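Alpha-glucosidase (Pseudoalteromonas sp. K8, PDB 5HQA) hydrolyses alpha-glucosides as a family 97 glycoside hydrolase that binds calcium and is activated by chloride. Local coordinates at residues A[13-16]-A[21-24]; A[85-90]-A[95-100]; A[291-296]-A[340-345]. One frame throughout, in Å; residues are numbered along the deposited sequence.

Interactions 1 and 2 are two antiparallel hairpins of the N-terminal domain, whose family belongs to the galactose mutarotase clan, and they follow one another along the chain. They lie in different antiparallel sheets, yet their centres are 12 Å apart: Pro21 CB rests 3.4 Å from Phe87 CE1, and Ile14 CG2 is 3.7 Å from Phe87 CZ, so Ile14 and the turn residue Pro21 pack on the second hairpin. Interaction 3 comes last, between helices of the TIM-barrel catalytic region, on the opposite side of the chain's centre, about 60 Å from the other two between centres. The first two contacts thus hold two N-terminal sheets together, while the third joins helices of the barrel.

Interaction 1 (A[13-16]-A[21-24]); sequences IISD and PSYS
The side chain of Tyr23 meets strand 13-15 through CB alone, 4.3 Å from Ile14 CG1 and 3.7 Å from Ile13 O, and its ring leads away. Its CG stands between the backbone N and the carbonyl carbon (chi1 74°), which leads the ring onto Ile33, Ser36 and Leu38 of strand 30-42; it also meets the Phe110 ring with planes at about 50°, and its OH bonds to Glu131 O. The carboxylate of Asp16 likewise turns from Pro21, and its OD2 accepts from Ile54 N.

What joins the two segments is backbone. Ile13 and Ser24 form a hydrogen-bonded pair, with Ile13 N to Ser24 O and Ser24 N to Ile13 O both at 2.9 Å. Ser15 and Ser22 form the next, Ser15 N reaching Ser22 O at 2.8 Å and Ser22 N reaching Ser15 O at 3.0 Å. Between them Ile14 and Tyr23 make a non-hydrogen-bonded pair, and CA-H...O contacts from Tyr23 CA to Ile13 O and from Ile14 CA to Ser22 O add to the ladder.

Ile13, Ser15, Ser22 and Ser24 share one face. There the Ser15 and Ser22 side chains only brush, CB to OG, and Ser15 OG turns to Glu17 N. A water donates to Ile13 O (2.8 Å) and also hydrogen-bonds Ser24 OG (3.2 Å), giving that carbonyl a second donor besides Ser24 N. The other face, with Ile14 and Tyr23, is buried: Ile14 packs on Val85 and Phe101.

The whole is a β hairpin, its strands joined by the turn of residues 16-21, within a larger antiparallel sheet where strands 2-4 and 30-42 flank it, in the β-sheet N-terminal domain of a family 97 enzyme, away from the calcium and glycan sites.

Interaction 2 (A[85-90]-A[95-100]); sequences VTFAKP and GTYSVR. With FMT (formic acid), chain I.
A β hairpin of the N-terminal domain pairs Phe87 with Tyr97 here, between strands 75-89 and 95-104. Phe87 N reaches Tyr97 O at 2.8 Å, while Tyr97 N returns to Phe87 O at 3.1 Å. In one of its two conformers, and so less certainly, Thr96 OG1 donates a further hydrogen bond to Phe87 O. Val85 with Val99, and Lys89 with Gly95, continue the hydrogen-bonded pairs.

On the face of Val85, Phe87, Tyr97 and Val99 the two rings lie roughly parallel, planes at 30°, but slid so far apart that they barely overlap, centroids 5.2 Å apart. Tyr97 CG lies between the backbone N and the carbonyl carbon (chi1 70°), which sets its ring with one face toward Phe87 CB. Phe87 CD2 touches Tyr97 CE2 at 3.7 Å, and Phe87 CE2 meets Val99 CG2 at 3.9 Å. The other face carries Thr86 OG1 and Ser98 OG, hydrogen-bonded at 2.9 Å.

Arg100 turns out of the hairpin to a formic acid, NH2 to O1 at 3.3 Å and a weak bond from NH1 to O2; its NE and NH1 also form salt bridges with Glu113 and Glu82. Replacing Arg100 by an alanine would probably cost Glu113 and Glu82 this cationic partner and the formic acid two of its bonds.

Strand 53-67 flanks Val85, Phe87 and Ala88, strand 107-114 lies beside Tyr97 and Val99, and the loop residue Pro21 covers Phe87 and Tyr97.

Interaction 3 (A[291-296]-A[340-345]); sequences KNTKYY and AALTKY
Leu342 of helix 340-345 makes direct apolar contact with Thr293 and Lys294 of helix 291-296, one residue after Ala341, whose O accepts from a water at 2.8 Å that Lys294 NZ reaches by a weak bond of 3.5 Å.

Leu342 CD2 lies 3.7 Å from Thr293 CG2 and 3.8 Å from Lys294 CG, while CD1 sits beside Thr293 CB; the leucine and threonine side chains cross at about a right angle. With OG1 beside the backbone N (chi1 -59°) and bonded back to Thr289 O, Thr293 CG2 is left to meet the leucine.

One turn on, Tyr345 lays one ring face against the Lys294 chain. Lys294 CG stands 4.0 Å from the ring centroid, 22° off the normal, a CH-pi contact. The chain extended beyond CG brings Lys294 CE to 4.0 Å from Tyr345 CD1. The phenol OH is hydrogen-bonded to Asp298 OD1, further along the lysine's own helix, which would help hold the far end of the ring.

The helices run nearly parallel, 11° between these segments, with axes 10.6 Å apart, on the outside of the parallel sheet of the TIM barrel. Phe337 fills in beside both Thr293 and Leu342, and Thr293 rests on Ile269 of strand 264-269 and Val310 of strand 307-310.

Interaction 1 (A[13-16]-A[21-24])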
loop_
_atom_site.group_PDB
_atom_site.type_symbol
_atom_site.label_atom_id
_atom_site.label_comp_id
_atom_site.label_asym_id
_atom_site.label_seq_id
_atom_site.Cartn_x
_atom_site.Cartn_y
_atom_site.Cartn_z
ATOM N N ILE A 13 -9.425 25.323 -12.090
ATOM C CA ILE A 13 -10.444 26.020 -12.867
ATOM C C ILE A 13 -11.319 24.966 -13.523
ATOM O O ILE A 13 -10.818 24.111 -14.264
ATOM C CB ILE A 13 -9.845 26.954 -13.925
ATOM C CG1 ILE A 13 -9.017 28.055 -13.269
ATOM C CG2 ILE A 13 -10.960 27.581 -14.753
ATOM C CD1 ILE A 13 -8.278 28.896 -14.281
ATOM N N ILE A 14 -12.620 25.025 -13.247
ATOM C CA ILE A 14 -13.601 24.108 -13.812
ATOM C C ILE A 14 -14.401 24.878 -14.854
ATOM O O ILE A 14 -14.883 25.986 -14.583
ATOM C CB ILE A 14 -14.511 23.518 -12.723
ATOM C CG1 ILE A 14 -13.674 22.847 -11.626
ATOM C CG2 ILE A 14 -15.456 22.514 -13.339
ATOM C CD1 ILE A 14 -13.396 23.734 -10.418
ATOM N N SER A 15 -14.534 24.302 -16.042
ATOM C CA SER A 15 -14.994 25.041 -17.203
ATOM C C SER A 15 -16.064 24.247 -17.945
ATOM O O SER A 15 -16.170 23.025 -17.808
ATOM C CB SER A 15 -13.808 25.354 -18.127
ATOM O OG SER A 15 -14.241 26.023 -19.294
ATOM N N ASP A 16 -16.874 24.958 -18.737
ATOM C CA ASP A 16 -17.814 24.295 -19.635
ATOM C C ASP A 16 -17.692 24.817 -21.060
ATOM O O ASP A 16 -18.612 24.630 -21.865
ATOM C CB ASP A 16 -19.260 24.428 -19.139
ATOM C CG ASP A 16 -19.732 25.879 -19.035
ATOM O OD1 ASP A 16 -19.053 26.799 -19.550
ATOM O OD2 ASP A 16 -20.805 26.098 -18.428
ATOM N N PRO A 21 -17.620 19.443 -20.156
ATOM C CA PRO A 21 -17.050 19.966 -18.915
ATOM C C PRO A 21 -15.580 19.571 -18.806
ATOM O O PRO A 21 -15.165 18.521 -19.297
ATOM C CB PRO A 21 -17.890 19.277 -17.840
ATOM C CG PRO A 21 -19.225 19.106 -18.492
ATOM C CD PRO A 21 -18.996 18.949 -19.970
ATOM N N SER A 22 -14.784 20.419 -18.165
ATOM C CA SER A 22 -13.360 20.135 -18.071
ATOM C C SER A 22 -12.787 20.876 -16.873
ATOM O O SER A 22 -13.419 21.780 -16.317
ATOM C CB SER A 22 -12.627 20.531 -19.367
ATOM O OG SER A 22 -12.718 21.934 -19.583
ATOM N N TYR A 23 -11.581 20.476 -16.474
ATOM C CA TYR A 23 -10.870 21.171 -15.412
ATOM C C TYR A 23 -9.407 21.309 -15.816
ATOM O O TYR A 23 -8.902 20.575 -16.669
ATOM C CB TYR A 23 -10.999 20.440 -14.057
ATOM C CG TYR A 23 -10.152 19.195 -13.993
ATOM C CD1 TYR A 23 -10.581 18.011 -14.583
ATOM C CD2 TYR A 23 -8.906 19.215 -13.380
ATOM C CE1 TYR A 23 -9.789 16.870 -14.555
ATOM C CE2 TYR A 23 -8.110 18.086 -13.347
ATOM C CZ TYR A 23 -8.556 16.919 -13.932
ATOM O OH TYR A 23 -7.756 15.805 -13.897
ATOM N N SER A 24 -8.736 22.282 -15.204
ATOM C CA SER A 24 -7.294 22.449 -15.332
ATOM C C SER A 24 -6.746 22.887 -13.981
ATOM O O SER A 24 -7.488 23.354 -13.115
ATOM C CB SER A 24 -6.927 23.468 -16.427
ATOM O OG SER A 24 -7.389 24.761 -16.074
HETATM O O HOH W 1 -10.428 24.818 -16.926
#

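Interaction 2 (A[85-90]-A[95-100])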
loop_
_atom_site.group_PDB
_atom_site.type_symbol
_atom_site.label_atom_id
_atom_site.label_comp_id
_atom_site.label_asym_id
_atom_site.label_seq_id
_atom_site.Cartn_x
_atom_site.Cartn_y
_atom_site.Cartn_z
ATOM N N VAL A 85 -19.599 21.697 -8.238
ATOM C CA VAL A 85 -19.971 22.305 -9.510
ATOM C C VAL A 85 -21.071 21.455 -10.119
ATOM O O VAL A 85 -20.883 20.252 -10.322
ATOM C CB VAL A 85 -18.767 22.402 -10.458
ATOM C CG1 VAL A 85 -19.166 23.118 -11.731
ATOM C CG2 VAL A 85 -17.609 23.112 -9.767
ATOM N N THR A 86 -22.221 22.064 -10.400
ATOM C CA THR A 86 -23.347 21.338 -10.970
ATOM C C THR A 86 -23.419 21.619 -12.462
ATOM O O THR A 86 -23.380 22.783 -12.878
ATOM C CB THR A 86 -24.660 21.726 -10.291
ATOM O OG1 THR A 86 -24.599 21.349 -8.915
ATOM C CG2 THR A 86 -25.829 21.008 -10.944
ATOM N N PHE A 87 -23.512 20.553 -13.255
ATOM C CA PHE A 87 -23.632 20.624 -14.704
ATOM C C PHE A 87 -25.008 20.130 -15.115
ATOM O O PHE A 87 -25.533 19.173 -14.535
ATOM C CB PHE A 87 -22.582 19.758 -15.403
ATOM C CG PHE A 87 -21.168 20.121 -15.075
ATOM C CD1 PHE A 87 -20.481 21.052 -15.843
ATOM C CD2 PHE A 87 -20.513 19.517 -14.015
ATOM C CE1 PHE A 87 -19.168 21.383 -15.547
ATOM C CE2 PHE A 87 -19.202 19.842 -13.720
ATOM C CZ PHE A 87 -18.528 20.775 -14.488
ATOM N N ALA A 88 -25.579 20.748 -16.140
ATOM C CA ALA A 88 -26.868 20.299 -16.638
ATOM C C ALA A 88 -26.908 20.427 -18.152
ATOM O O ALA A 88 -26.340 21.360 -18.726
ATOM C CB ALA A 88 -28.023 21.090 -16.015
ATOM N N LYS A 89 -27.586 19.475 -18.783
ATOM C CA LYS A 89 -27.838 19.457 -20.208
ATOM C C LYS A 89 -29.342 19.365 -20.429
ATOM O O LYS A 89 -30.002 18.524 -19.802
ATOM C CB LYS A 89 -27.121 18.259 -20.869
ATOM C CG LYS A 89 -27.409 18.078 -22.354
ATOM C CD LYS A 89 -26.676 16.849 -22.884
ATOM C CE LYS A 89 -26.822 16.693 -24.397
ATOM N NZ LYS A 89 -28.205 16.322 -24.828
ATOM N N PRO A 90 -29.926 20.223 -21.260
ATOM C CA PRO A 90 -31.370 20.139 -21.506
ATOM C C PRO A 90 -31.728 18.903 -22.318
ATOM O O PRO A 90 -30.905 18.331 -23.039
ATOM C CB PRO A 90 -31.674 21.421 -22.287
ATOM C CG PRO A 90 -30.399 21.754 -22.957
ATOM C CD PRO A 90 -29.299 21.326 -22.008
ATOM N N GLY A 95 -29.636 15.718 -18.814
ATOM C CA GLY A 95 -29.290 15.158 -17.526
ATOM C C GLY A 95 -28.560 16.177 -16.685
ATOM O O GLY A 95 -28.365 17.332 -17.082
ATOM N N THR A 96 -28.175 15.733 -15.497
ATOM C CA THR A 96 -27.430 16.601 -14.608
ATOM C C THR A 96 -26.504 15.752 -13.756
ATOM O O THR A 96 -26.802 14.595 -13.440
ATOM C CB THR A 96 -28.361 17.450 -13.730
ATOM O OG1 THR A 96 -27.582 18.364 -12.946
ATOM C CG2 THR A 96 -29.189 16.569 -12.802
ATOM N N TYR A 97 -25.357 16.329 -13.426
ATOM C CA TYR A 97 -24.438 15.713 -12.487
ATOM C C TYR A 97 -23.597 16.818 -11.884
ATOM O O TYR A 97 -23.528 17.930 -12.414
ATOM C CB TYR A 97 -23.563 14.634 -13.136
ATOM C CG TYR A 97 -22.508 15.125 -14.102
ATOM C CD1 TYR A 97 -22.783 15.237 -15.460
ATOM C CD2 TYR A 97 -21.217 15.426 -13.660
ATOM C CE1 TYR A 97 -21.804 15.658 -16.359
ATOM C CE2 TYR A 97 -20.240 15.851 -14.545
ATOM C CZ TYR A 97 -20.537 15.963 -15.892
ATOM O OH TYR A 97 -19.565 16.377 -16.767
ATOM N N SER A 98 -22.985 16.506 -10.753
ATOM C CA SER A 98 -22.102 17.441 -10.087
ATOM C C SER A 98 -20.730 16.814 -9.927
ATOM O O SER A 98 -20.586 15.589 -9.918
ATOM C CB SER A 98 -22.664 17.857 -8.722
ATOM O OG SER A 98 -23.896 18.548 -8.885
ATOM N N VAL A 99 -19.715 17.661 -9.827
ATOM C CA VAL A 99 -18.376 17.225 -9.463
ATOM C C VAL A 99 -17.959 18.022 -8.236
ATOM O O VAL A 99 -18.080 19.254 -8.218
ATOM C CB VAL A 99 -17.375 17.403 -10.617
ATOM C CG1 VAL A 99 -16.026 16.838 -10.220
ATOM C CG2 VAL A 99 -17.860 16.656 -11.850
ATOM N N ARG A 100 -17.511 17.319 -7.203
ATOM C CA ARG A 100 -17.057 17.941 -5.967
ATOM C C ARG A 100 -15.537 17.942 -5.991
ATOM O O ARG A 100 -14.927 16.887 -6.175
ATOM C CB ARG A 100 -17.582 17.179 -4.750
ATOM C CG ARG A 100 -17.241 17.813 -3.398
ATOM C CD ARG A 100 -17.830 16.992 -2.236
ATOM N NE ARG A 100 -19.273 16.825 -2.399
ATOM C CZ ARG A 100 -20.196 17.660 -1.926
ATOM N NH1 ARG A 100 -19.857 18.739 -1.219
ATOM N NH2 ARG A 100 -21.475 17.407 -2.164
HETATM C C FMT I . -22.736 20.956 -1.214
HETATM O O1 FMT I . -23.048 20.298 -2.207
HETATM O O2 FMT I . -22.633 20.481 -0.079
#

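Interaction 3 (A[291-296]-A[340-345])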
loop_
_atom_site.group_PDB
_atom_site.type_symbol
_atom_site.label_atom_id
_atom_site.label_comp_id
_atom_site.label_asym_id
_atom_site.label_seq_id
_atom_site.Cartn_x
_atom_site.Cartn_y
_atom_site.Cartn_z
ATOM N N LYS A 291 5.081 -29.206 15.604
ATOM C CA LYS A 291 6.417 -29.039 16.164
ATOM C C LYS A 291 7.075 -27.758 15.663
ATOM O O LYS A 291 7.642 -26.988 16.450
ATOM C CB LYS A 291 7.268 -30.258 15.810
ATOM C CG LYS A 291 8.731 -30.164 16.201
ATOM C CD LYS A 291 9.440 -31.487 15.894
ATOM C CE LYS A 291 10.888 -31.492 16.362
ATOM N NZ LYS A 291 11.735 -30.536 15.584
ATOM N N ASN A 292 7.028 -27.519 14.348
ATOM C CA ASN A 292 7.645 -26.314 13.805
ATOM C C ASN A 292 6.959 -25.063 14.334
ATOM O O ASN A 292 7.624 -24.084 14.691
ATOM C CB ASN A 292 7.609 -26.329 12.273
ATOM C CG ASN A 292 8.667 -27.236 11.666
ATOM O OD1 ASN A 292 9.649 -27.590 12.318
ATOM N ND2 ASN A 292 8.476 -27.602 10.402
ATOM N N THR A 293 5.626 -25.077 14.396
ATOM C CA THR A 293 4.907 -23.893 14.851
ATOM C C THR A 293 5.246 -23.577 16.302
ATOM O O THR A 293 5.461 -22.410 16.654
ATOM C CB THR A 293 3.401 -24.085 14.669
ATOM O OG1 THR A 293 3.115 -24.322 13.283
ATOM C CG2 THR A 293 2.647 -22.847 15.117
ATOM N N LYS A 294 5.331 -24.606 17.151
ATOM C CA LYS A 294 5.700 -24.380 18.545
ATOM C C LYS A 294 7.111 -23.824 18.660
ATOM O O LYS A 294 7.390 -22.986 19.527
ATOM C CB LYS A 294 5.581 -25.679 19.343
ATOM C CG LYS A 294 4.152 -26.125 19.614
ATOM C CD LYS A 294 4.123 -27.360 20.512
ATOM C CE LYS A 294 2.705 -27.658 20.979
ATOM N NZ LYS A 294 2.618 -28.847 21.887
ATOM N N TYR A 295 8.021 -24.289 17.801
ATOM C CA TYR A 295 9.380 -23.763 17.807
ATOM C C TYR A 295 9.389 -22.278 17.459
ATOM O O TYR A 295 10.087 -21.486 18.105
ATOM C CB TYR A 295 10.245 -24.570 16.839
ATOM C CG TYR A 295 11.547 -23.914 16.433
ATOM C CD1 TYR A 295 12.685 -24.021 17.223
ATOM C CD2 TYR A 295 11.643 -23.215 15.236
ATOM C CE1 TYR A 295 13.880 -23.430 16.841
ATOM C CE2 TYR A 295 12.825 -22.620 14.844
ATOM C CZ TYR A 295 13.943 -22.726 15.648
ATOM O OH TYR A 295 15.120 -22.129 15.239
ATOM N N TYR A 296 8.607 -21.878 16.454
ATOM C CA TYR A 296 8.525 -20.459 16.111
ATOM C C TYR A 296 7.864 -19.653 17.227
ATOM O O TYR A 296 8.283 -18.524 17.516
ATOM C CB TYR A 296 7.768 -20.275 14.792
ATOM C CG TYR A 296 8.639 -20.388 13.556
ATOM C CD1 TYR A 296 9.181 -21.609 13.169
ATOM C CD2 TYR A 296 8.913 -19.268 12.772
ATOM C CE1 TYR A 296 9.974 -21.708 12.039
ATOM C CE2 TYR A 296 9.708 -19.361 11.637
ATOM C CZ TYR A 296 10.234 -20.583 11.280
ATOM O OH TYR A 296 11.024 -20.683 10.157
ATOM N N ALA A 340 -5.907 -27.284 17.744
ATOM C CA ALA A 340 -6.324 -27.185 19.138
ATOM C C ALA A 340 -5.121 -27.132 20.065
ATOM O O ALA A 340 -5.099 -26.345 21.019
ATOM C CB ALA A 340 -7.229 -28.357 19.501
ATOM N N ALA A 341 -4.105 -27.953 19.790
ATOM C CA ALA A 341 -2.873 -27.899 20.567
ATOM C C ALA A 341 -2.195 -26.541 20.426
ATOM O O ALA A 341 -1.714 -25.971 21.413
ATOM C CB ALA A 341 -1.932 -29.019 20.129
ATOM N N LEU A 342 -2.156 -25.999 19.207
ATOM C CA LEU A 342 -1.507 -24.710 19.000
ATOM C C LEU A 342 -2.321 -23.569 19.601
ATOM O O LEU A 342 -1.746 -22.558 20.030
ATOM C CB LEU A 342 -1.265 -24.494 17.507
ATOM C CG LEU A 342 -0.282 -25.511 16.929
ATOM C CD1 LEU A 342 -0.289 -25.474 15.408
ATOM C CD2 LEU A 342 1.118 -25.246 17.459
ATOM N N THR A 343 -3.648 -23.710 19.640
ATOM C CA THR A 343 -4.480 -22.742 20.350
ATOM C C THR A 343 -4.109 -22.691 21.827
ATOM O O THR A 343 -3.955 -21.608 22.403
ATOM C CB THR A 343 -5.960 -23.099 20.182
ATOM O OG1 THR A 343 -6.314 -23.010 18.799
ATOM C CG2 THR A 343 -6.840 -22.150 20.987
ATOM N N LYS A 344 -3.962 -23.862 22.457
ATOM C CA LYS A 344 -3.524 -23.896 23.849
ATOM C C LYS A 344 -2.128 -23.314 23.992
ATOM O O LYS A 344 -1.852 -22.562 24.934
ATOM C CB LYS A 344 -3.546 -25.328 24.389
ATOM C CG LYS A 344 -4.899 -26.001 24.332
ATOM C CD LYS A 344 -4.842 -27.401 24.940
ATOM C CE LYS A 344 -5.283 -27.390 26.387
ATOM N NZ LYS A 344 -6.734 -27.065 26.493
ATOM N N TYR A 345 -1.231 -23.653 23.066
ATOM C CA TYR A 345 0.129 -23.139 23.151
ATOM C C TYR A 345 0.167 -21.624 22.967
ATOM O O TYR A 345 1.016 -20.954 23.568
ATOM C CB TYR A 345 1.017 -23.842 22.123
ATOM C CG TYR A 345 2.462 -23.932 22.549
ATOM C CD1 TYR A 345 2.830 -24.680 23.664
ATOM C CD2 TYR A 345 3.458 -23.270 21.843
ATOM C CE1 TYR A 345 4.149 -24.768 24.062
ATOM C CE2 TYR A 345 4.784 -23.357 22.234
ATOM C CZ TYR A 345 5.123 -24.107 23.344
ATOM O OH TYR A 345 6.440 -24.190 23.735
HETATM O O HOH W 2 -0.311 -27.546 23.283
#